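Local coordinates for protein RE68036p (Drosophila melanogaster, PDB 1SQH) that is of unknown function but may transfer acyl groups to glycine, at residues 21-24 against 25-28; 43-46 against 47-50; 105-108 against 109-112. One frame throughout, in Å; residues are numbered along the deposited sequence.

How the contacts relate
The three contacts lie in series along the chain, each within one helix: contact 1 in helix 15-29, contact 2 in helix 34-51 and contact 3 in helix 104-112. The first two helices are consecutive and pack together, L21 and L22 on L39; the centres of contacts 1 and 2 are about 18 Å apart. Contact 3 is about 21 Å from contact 1 and 29 Å from contact 2, centre to centre, on the helix joining strands 91-96 and 123-128 of the mixed eight-stranded sheet. The DUF5645 region thus holds a helix pair, which contact 2 ties to helix 199-208 later in the chain, and a separate helix packed against the sheet.

Contact 1: residues 21-24 against 25-28; sequences LLDL and YKVK
L21 meets Y25 one turn further along helix 15-29, and the backbone between them is regular alpha-helix. Four consecutive i to i+4 hydrogen bonds join residues 21-24 to 25-28, from Y25 N to L21 O through to K28 N on L24 O. The last is short, 2.8 Å from K28 N to L24 O.

The amphipathic pattern follows from this winding. L21 and Y25 extend alongside each other, and L21 CD1 touches the ring at Y25 CE1, 3.7 Å away. With its CG anti to the carbonyl carbon (chi1 -85°), the tyrosine carries its ring back along the helix, and the carbonyl oxygen L21 O comes in plane at the ring edge, 3.3 Å from Y25 CD1. That oxygen therefore accepts the Y25 amide while also lying against the ring of the same residue. Both side chains are buried and both touch Y82 of strand 82-87. A tyrosine suits this place because its ring fills an apolar layer while its hydroxyl is satisfied by the backbone oxygen of G80; its ring also meets W98 edge-to-face. L22 faces helix 34-51, where it packs on Y36 and L39.

The other side of the helix is exposed and takes D23, K26 and V27. K26 NZ, at the end of an extended chain, lies 5.6 Å from D23 OD1; the opposite charges may attract but are not in contact. K28 makes a cation-pi contact with W98. V27 suits this exposed face as a compact, beta-branched side chain that borders both the carbonyl and the carboxylate of D23: V27 CG2 sits 3.1 Å from D23 O and 3.5 Å from D23 OD2.

Contact 2: residues 43-46 against 47-50; sequences RKWD and RQLS
Two turns of helix 34-51 make this contact, in which K44 and W45 meet Q48. The i to i+4 bonds are regular from R47 N on R43 O to L49 N on W45 O, the latter short at 2.8 Å. That of S50 N to D46 O is bent, and S50 N also bonds weakly to R47 O.

Q48 turns back over the preceding turn. Its CG lies opposite the carbonyl carbon (chi1 -53°), which brings the amide alongside K44. Q48 NE2 lies 3.2 Å from K44 CG and makes a weak hydrogen bond to K44 O, 3.3 Å away, an oxygen that already accepts Q48 N. The same nitrogen comes in plane to the edge of the indole, 3.5 Å from W45 CD1, with amide and ring planes 54° apart. W45 is buried, and its NE1 bonds to N209 OD1. It packs on L205, and Q48 and L49 on F208, joining this helix to helix 199-208. The lysine aliphatic chain suits its place beside the amide, while its NZ reaches a salt bridge with E264.

Within residues 43-46, R43 NH1 grips D46 OD2 at 2.9 Å, on the anti side, tilted 22° from the carboxylate plane; R43 NE pairs with D19. D46 OD1 bonds to Q42 NE2, so each carboxylate oxygen of D46 has a donor, which should restrain its rotation and probably stabilises its negative charge.

Contact 3: residues 105-108 against 109-112; sequences ELWE and CLEQ
W107 and L110 carry the apolar side of helix 104-112, the helix of the beta-alpha-beta unit formed with strands 91-96 and 123-128. The leucine reaches the indole obliquely: L110 CD1 lies 3.5 Å from W107 CZ3 and also close to CE3 and CH2, so one methyl rests against the benzo part of the ring. In both residues CG is tucked beside the backbone N (chi1 -71° for W107), and with this shared torsion the two side chains meet. They also pack on helix 129-141, W107 on V135 and L110 on L138. Across the turn, L106 CD1 approaches L110 CG at 4.1 Å, and both leucines touch F95 of strand 91-96. Large apolar residues suit this side because it is wedged between the sheet and helix 129-141; R134 of that helix makes a cation-pi contact with W107.

On the side away from that layer, E108 and Q112 stand parallel, one turn apart. The carboxylate and amide planes are only 8° apart, yet it is the aliphatic part of the glutamate that is touched, with Q112 NE2 3.1 Å from E108 CG. The glutamate's acid end goes on to H71, through a hydrogen bond between H71 NE2 and E108 OE2. Smaller and buried, C109 fits against strand 67-71, its side chain also touching H71.

E111 curls toward the W107 carbonyl, bringing E111 OE1 3.1 Å from W107 O. Both are acceptors, and W107 O already takes the E111 amide hydrogen in a 2.9 Å bond to E111 N. Such proximity would be unfavourable by itself; the salt bridge of E111 OE2 with R134 NH2 probably compensates, so one arginine serves both the indole and this carboxylate.

Contact 1: residues 21-24 against 25-28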
loop_
_atom_site.group_PDB
_atom_site.type_symbol
_atom_site.label_atom_id
_atom_site.label_comp_id
_atom_site.label_asym_id
_atom_site.label_seq_id
_atom_site.Cartn_x
_atom_site.Cartn_y
_atom_site.Cartn_z
ATOM N N LEU A 21 -16.980 -8.154 1.038
ATOM C CA LEU A 21 -16.535 -6.990 0.281
ATOM C C LEU A 21 -15.381 -7.404 -0.634
ATOM O O LEU A 21 -15.299 -6.973 -1.788
ATOM C CB LEU A 21 -16.069 -5.900 1.236
ATOM C CG LEU A 21 -15.693 -4.559 0.606
ATOM C CD1 LEU A 21 -16.899 -3.955 -0.136
ATOM C CD2 LEU A 21 -15.201 -3.632 1.712
ATOM N N LEU A 22 -14.492 -8.235 -0.096
ATOM C CA LEU A 22 -13.336 -8.737 -0.827
ATOM C C LEU A 22 -13.746 -9.549 -2.064
ATOM O O LEU A 22 -13.192 -9.347 -3.146
ATOM C CB LEU A 22 -12.475 -9.603 0.099
ATOM C CG LEU A 22 -11.347 -10.448 -0.515
ATOM C CD1 LEU A 22 -10.312 -9.560 -1.187
ATOM C CD2 LEU A 22 -10.679 -11.262 0.587
ATOM N N ASP A 23 -14.705 -10.463 -1.917
ATOM C CA ASP A 23 -15.120 -11.264 -3.069
ATOM C C ASP A 23 -15.940 -10.457 -4.071
ATOM O O ASP A 23 -15.960 -10.767 -5.263
ATOM C CB ASP A 23 -15.921 -12.489 -2.641
ATOM C CG ASP A 23 -16.200 -13.419 -3.806
ATOM O OD1 ASP A 23 -15.233 -14.002 -4.342
ATOM O OD2 ASP A 23 -17.378 -13.555 -4.202
ATOM N N LEU A 24 -16.630 -9.429 -3.587
ATOM C CA LEU A 24 -17.412 -8.587 -4.479
ATOM C C LEU A 24 -16.470 -7.917 -5.454
ATOM O O LEU A 24 -16.734 -7.867 -6.656
ATOM C CB LEU A 24 -18.143 -7.499 -3.716
ATOM C CG LEU A 24 -19.487 -7.813 -3.096
ATOM C CD1 LEU A 24 -20.025 -6.514 -2.502
ATOM C CD2 LEU A 24 -20.442 -8.369 -4.148
ATOM N N TYR A 25 -15.374 -7.379 -4.932
ATOM C CA TYR A 25 -14.419 -6.732 -5.805
ATOM C C TYR A 25 -13.750 -7.786 -6.668
ATOM O O TYR A 25 -13.505 -7.555 -7.855
ATOM C CB TYR A 25 -13.388 -5.929 -5.003
ATOM C CG TYR A 25 -13.875 -4.536 -4.650
ATOM C CD1 TYR A 25 -14.804 -4.331 -3.629
ATOM C CD2 TYR A 25 -13.463 -3.432 -5.390
ATOM C CE1 TYR A 25 -15.317 -3.050 -3.359
ATOM C CE2 TYR A 25 -13.964 -2.158 -5.131
ATOM C CZ TYR A 25 -14.891 -1.969 -4.121
ATOM O OH TYR A 25 -15.407 -0.702 -3.895
ATOM N N LYS A 26 -13.481 -8.955 -6.095
ATOM C CA LYS A 26 -12.859 -10.026 -6.873
ATOM C C LYS A 26 -13.719 -10.355 -8.096
ATOM O O LYS A 26 -13.220 -10.431 -9.220
ATOM C CB LYS A 26 -12.672 -11.282 -6.015
ATOM C CG LYS A 26 -11.806 -12.360 -6.675
ATOM C CD LYS A 26 -11.345 -13.404 -5.658
ATOM C CE LYS A 26 -10.496 -14.486 -6.312
ATOM N NZ LYS A 26 -9.954 -15.462 -5.324
ATOM N N VAL A 27 -15.018 -10.527 -7.880
ATOM C CA VAL A 27 -15.929 -10.844 -8.980
ATOM C C VAL A 27 -16.074 -9.661 -9.944
ATOM O O VAL A 27 -15.895 -9.800 -11.156
ATOM C CB VAL A 27 -17.342 -11.220 -8.447
ATOM C CG1 VAL A 27 -18.288 -11.508 -9.618
ATOM C CG2 VAL A 27 -17.252 -12.422 -7.518
ATOM N N LYS A 28 -16.396 -8.494 -9.394
ATOM C CA LYS A 28 -16.597 -7.284 -10.192
ATOM C C LYS A 28 -15.432 -6.810 -11.064
ATOM O O LYS A 28 -15.630 -6.465 -12.237
ATOM C CB LYS A 28 -17.003 -6.133 -9.278
ATOM C CG LYS A 28 -17.241 -4.823 -10.004
ATOM C CD LYS A 28 -18.575 -4.859 -10.729
ATOM C CE LYS A 28 -18.942 -3.498 -11.279
ATOM N NZ LYS A 28 -20.297 -3.524 -11.912
#

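Contact 2: residues 43-46 against 47-50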
loop_
_atom_site.group_PDB
_atom_site.type_symbol
_atom_site.label_atom_id
_atom_site.label_comp_id
_atom_site.label_asym_id
_atom_site.label_seq_id
_atom_site.Cartn_x
_atom_site.Cartn_y
_atom_site.Cartn_z
ATOM N N ARG A 43 -6.919 -8.742 4.843
ATOM C CA ARG A 43 -7.421 -9.986 5.399
ATOM C C ARG A 43 -6.297 -11.013 5.557
ATOM O O ARG A 43 -6.344 -11.844 6.469
ATOM C CB ARG A 43 -8.553 -10.536 4.531
ATOM C CG ARG A 43 -9.799 -9.667 4.606
ATOM C CD ARG A 43 -10.303 -9.547 6.047
ATOM N NE ARG A 43 -11.003 -10.756 6.485
ATOM C CZ ARG A 43 -11.130 -11.132 7.756
ATOM N NH1 ARG A 43 -10.594 -10.397 8.727
ATOM N NH2 ARG A 43 -11.806 -12.233 8.055
ATOM N N LYS A 44 -5.290 -10.964 4.685
ATOM C CA LYS A 44 -4.171 -11.889 4.812
ATOM C C LYS A 44 -3.475 -11.605 6.140
ATOM O O LYS A 44 -3.188 -12.531 6.916
ATOM C CB LYS A 44 -3.171 -11.710 3.672
ATOM C CG LYS A 44 -1.939 -12.614 3.807
ATOM C CD LYS A 44 -1.004 -12.521 2.602
ATOM C CE LYS A 44 -0.402 -11.136 2.464
ATOM N NZ LYS A 44 0.589 -11.092 1.356
ATOM N N TRP A 45 -3.214 -10.318 6.398
ATOM C CA TRP A 45 -2.566 -9.903 7.638
ATOM C C TRP A 45 -3.442 -10.237 8.846
ATOM O O TRP A 45 -2.941 -10.727 9.866
ATOM C CB TRP A 45 -2.280 -8.393 7.641
ATOM C CG TRP A 45 -1.088 -7.975 6.822
ATOM C CD1 TRP A 45 -0.051 -8.765 6.401
ATOM C CD2 TRP A 45 -0.788 -6.646 6.371
ATOM N NE1 TRP A 45 0.872 -8.010 5.718
ATOM C CE2 TRP A 45 0.446 -6.708 5.684
ATOM C CE3 TRP A 45 -1.442 -5.408 6.487
ATOM C CZ2 TRP A 45 1.042 -5.575 5.111
ATOM C CZ3 TRP A 45 -0.849 -4.281 5.918
ATOM C CH2 TRP A 45 0.383 -4.376 5.239
ATOM N N ASP A 46 -4.741 -9.955 8.732
ATOM C CA ASP A 46 -5.686 -10.230 9.814
ATOM C C ASP A 46 -5.518 -11.680 10.264
ATOM O O ASP A 46 -5.409 -11.965 11.455
ATOM C CB ASP A 46 -7.138 -10.018 9.353
ATOM C CG ASP A 46 -7.525 -8.538 9.232
ATOM O OD1 ASP A 46 -6.763 -7.664 9.693
ATOM O OD2 ASP A 46 -8.617 -8.252 8.686
ATOM N N ARG A 47 -5.503 -12.592 9.302
ATOM C CA ARG A 47 -5.348 -14.014 9.590
ATOM C C ARG A 47 -4.043 -14.291 10.349
ATOM O O ARG A 47 -4.051 -14.934 11.400
ATOM C CB ARG A 47 -5.347 -14.802 8.284
ATOM C CG ARG A 47 -5.437 -16.308 8.437
ATOM C CD ARG A 47 -6.874 -16.739 8.655
ATOM N NE ARG A 47 -7.020 -18.188 8.565
ATOM C CZ ARG A 47 -8.174 -18.830 8.707
ATOM N NH1 ARG A 47 -8.214 -20.154 8.610
ATOM N NH2 ARG A 47 -9.288 -18.147 8.948
ATOM N N GLN A 48 -2.926 -13.794 9.815
ATOM C CA GLN A 48 -1.614 -13.998 10.432
ATOM C C GLN A 48 -1.528 -13.427 11.850
ATOM O O GLN A 48 -1.210 -14.140 12.798
ATOM C CB GLN A 48 -0.522 -13.351 9.579
ATOM C CG GLN A 48 -0.498 -13.759 8.116
ATOM C CD GLN A 48 0.504 -12.936 7.320
ATOM O OE1 GLN A 48 1.699 -12.928 7.624
ATOM N NE2 GLN A 48 0.019 -12.233 6.302
ATOM N N LEU A 49 -1.794 -12.132 11.980
ATOM C CA LEU A 49 -1.749 -11.459 13.271
ATOM C C LEU A 49 -2.630 -12.168 14.291
ATOM O O LEU A 49 -2.361 -12.123 15.499
ATOM C CB LEU A 49 -2.203 -10.005 13.124
ATOM C CG LEU A 49 -1.327 -9.118 12.235
ATOM C CD1 LEU A 49 -1.913 -7.726 12.151
ATOM C CD2 LEU A 49 0.078 -9.078 12.798
ATOM N N SER A 50 -3.685 -12.813 13.798
ATOM C CA SER A 50 -4.605 -13.552 14.651
ATOM C C SER A 50 -3.887 -14.786 15.204
ATOM O O SER A 50 -3.782 -14.963 16.423
ATOM C CB SER A 50 -5.832 -13.984 13.845
ATOM O OG SER A 50 -6.706 -14.766 14.638
#

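Contact 3: residues 105-108 against 109-112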
loop_
_atom_site.group_PDB
_atom_site.type_symbol
_atom_site.label_atom_id
_atom_site.label_comp_id
_atom_site.label_asym_id
_atom_site.label_seq_id
_atom_site.Cartn_x
_atom_site.Cartn_y
_atom_site.Cartn_z
ATOM N N GLU A 105 -23.906 7.814 -2.964
ATOM C CA GLU A 105 -23.754 7.069 -1.721
ATOM C C GLU A 105 -22.393 7.284 -1.073
ATOM O O GLU A 105 -22.299 7.498 0.133
ATOM C CB GLU A 105 -23.974 5.579 -1.978
ATOM C CG GLU A 105 -23.839 4.708 -0.745
ATOM C CD GLU A 105 -24.320 3.295 -0.993
ATOM O OE1 GLU A 105 -25.554 3.096 -1.038
ATOM O OE2 GLU A 105 -23.472 2.389 -1.151
ATOM N N LEU A 106 -21.341 7.229 -1.882
ATOM C CA LEU A 106 -19.988 7.416 -1.377
ATOM C C LEU A 106 -19.786 8.810 -0.784
ATOM O O LEU A 106 -19.374 8.946 0.367
ATOM C CB LEU A 106 -18.965 7.188 -2.494
ATOM C CG LEU A 106 -17.513 7.596 -2.188
ATOM C CD1 LEU A 106 -16.959 6.746 -1.061
ATOM C CD2 LEU A 106 -16.661 7.444 -3.442
ATOM N N TRP A 107 -20.077 9.841 -1.572
ATOM C CA TRP A 107 -19.896 11.207 -1.111
ATOM C C TRP A 107 -20.792 11.545 0.061
ATOM O O TRP A 107 -20.474 12.426 0.866
ATOM C CB TRP A 107 -20.111 12.185 -2.262
ATOM C CG TRP A 107 -19.002 12.107 -3.251
ATOM C CD1 TRP A 107 -19.064 11.626 -4.524
ATOM C CD2 TRP A 107 -17.635 12.470 -3.021
ATOM N NE1 TRP A 107 -17.814 11.664 -5.106
ATOM C CE2 TRP A 107 -16.921 12.178 -4.204
ATOM C CE3 TRP A 107 -16.943 13.011 -1.927
ATOM C CZ2 TRP A 107 -15.540 12.414 -4.323
ATOM C CZ3 TRP A 107 -15.568 13.243 -2.045
ATOM C CH2 TRP A 107 -14.886 12.944 -3.235
ATOM N N GLU A 108 -21.915 10.848 0.165
ATOM C CA GLU A 108 -22.805 11.076 1.291
ATOM C C GLU A 108 -21.985 10.647 2.509
ATOM O O GLU A 108 -21.967 11.322 3.544
ATOM C CB GLU A 108 -24.055 10.211 1.146
ATOM C CG GLU A 108 -25.203 10.601 2.042
ATOM C CD GLU A 108 -26.500 9.966 1.588
ATOM O OE1 GLU A 108 -26.886 10.190 0.420
ATOM O OE2 GLU A 108 -27.130 9.242 2.390
ATOM N N CYS A 109 -21.281 9.527 2.359
ATOM C CA CYS A 109 -20.434 8.996 3.417
ATOM C C CYS A 109 -19.286 9.937 3.772
ATOM O O CYS A 109 -19.118 10.320 4.931
ATOM C CB CYS A 109 -19.832 7.651 3.000
ATOM S SG CYS A 109 -20.939 6.232 3.125
ATOM N N LEU A 110 -18.494 10.299 2.770
ATOM C CA LEU A 110 -17.336 11.155 3.002
ATOM C C LEU A 110 -17.671 12.537 3.544
ATOM O O LEU A 110 -16.919 13.081 4.343
ATOM C CB LEU A 110 -16.502 11.282 1.716
ATOM C CG LEU A 110 -15.831 10.023 1.139
ATOM C CD1 LEU A 110 -14.983 10.432 -0.061
ATOM C CD2 LEU A 110 -14.951 9.337 2.182
ATOM N N GLU A 111 -18.801 13.094 3.122
ATOM C CA GLU A 111 -19.208 14.425 3.558
ATOM C C GLU A 111 -19.906 14.455 4.923
ATOM O O GLU A 111 -19.709 15.385 5.704
ATOM C CB GLU A 111 -20.115 15.057 2.498
ATOM C CG GLU A 111 -19.477 15.146 1.123
ATOM C CD GLU A 111 -20.450 15.601 0.046
ATOM O OE1 GLU A 111 -21.618 15.153 0.082
ATOM O OE2 GLU A 111 -20.046 16.387 -0.842
ATOM N N GLN A 112 -20.705 13.434 5.222
ATOM C CA GLN A 112 -21.438 13.398 6.486
ATOM C C GLN A 112 -20.727 12.779 7.675
ATOM O O GLN A 112 -21.181 12.928 8.810
ATOM C CB GLN A 112 -22.777 12.681 6.303
ATOM C CG GLN A 112 -23.835 13.511 5.594
ATOM C CD GLN A 112 -25.140 12.760 5.450
ATOM O OE1 GLN A 112 -25.664 12.219 6.422
ATOM N NE2 GLN A 112 -25.673 12.724 4.234
#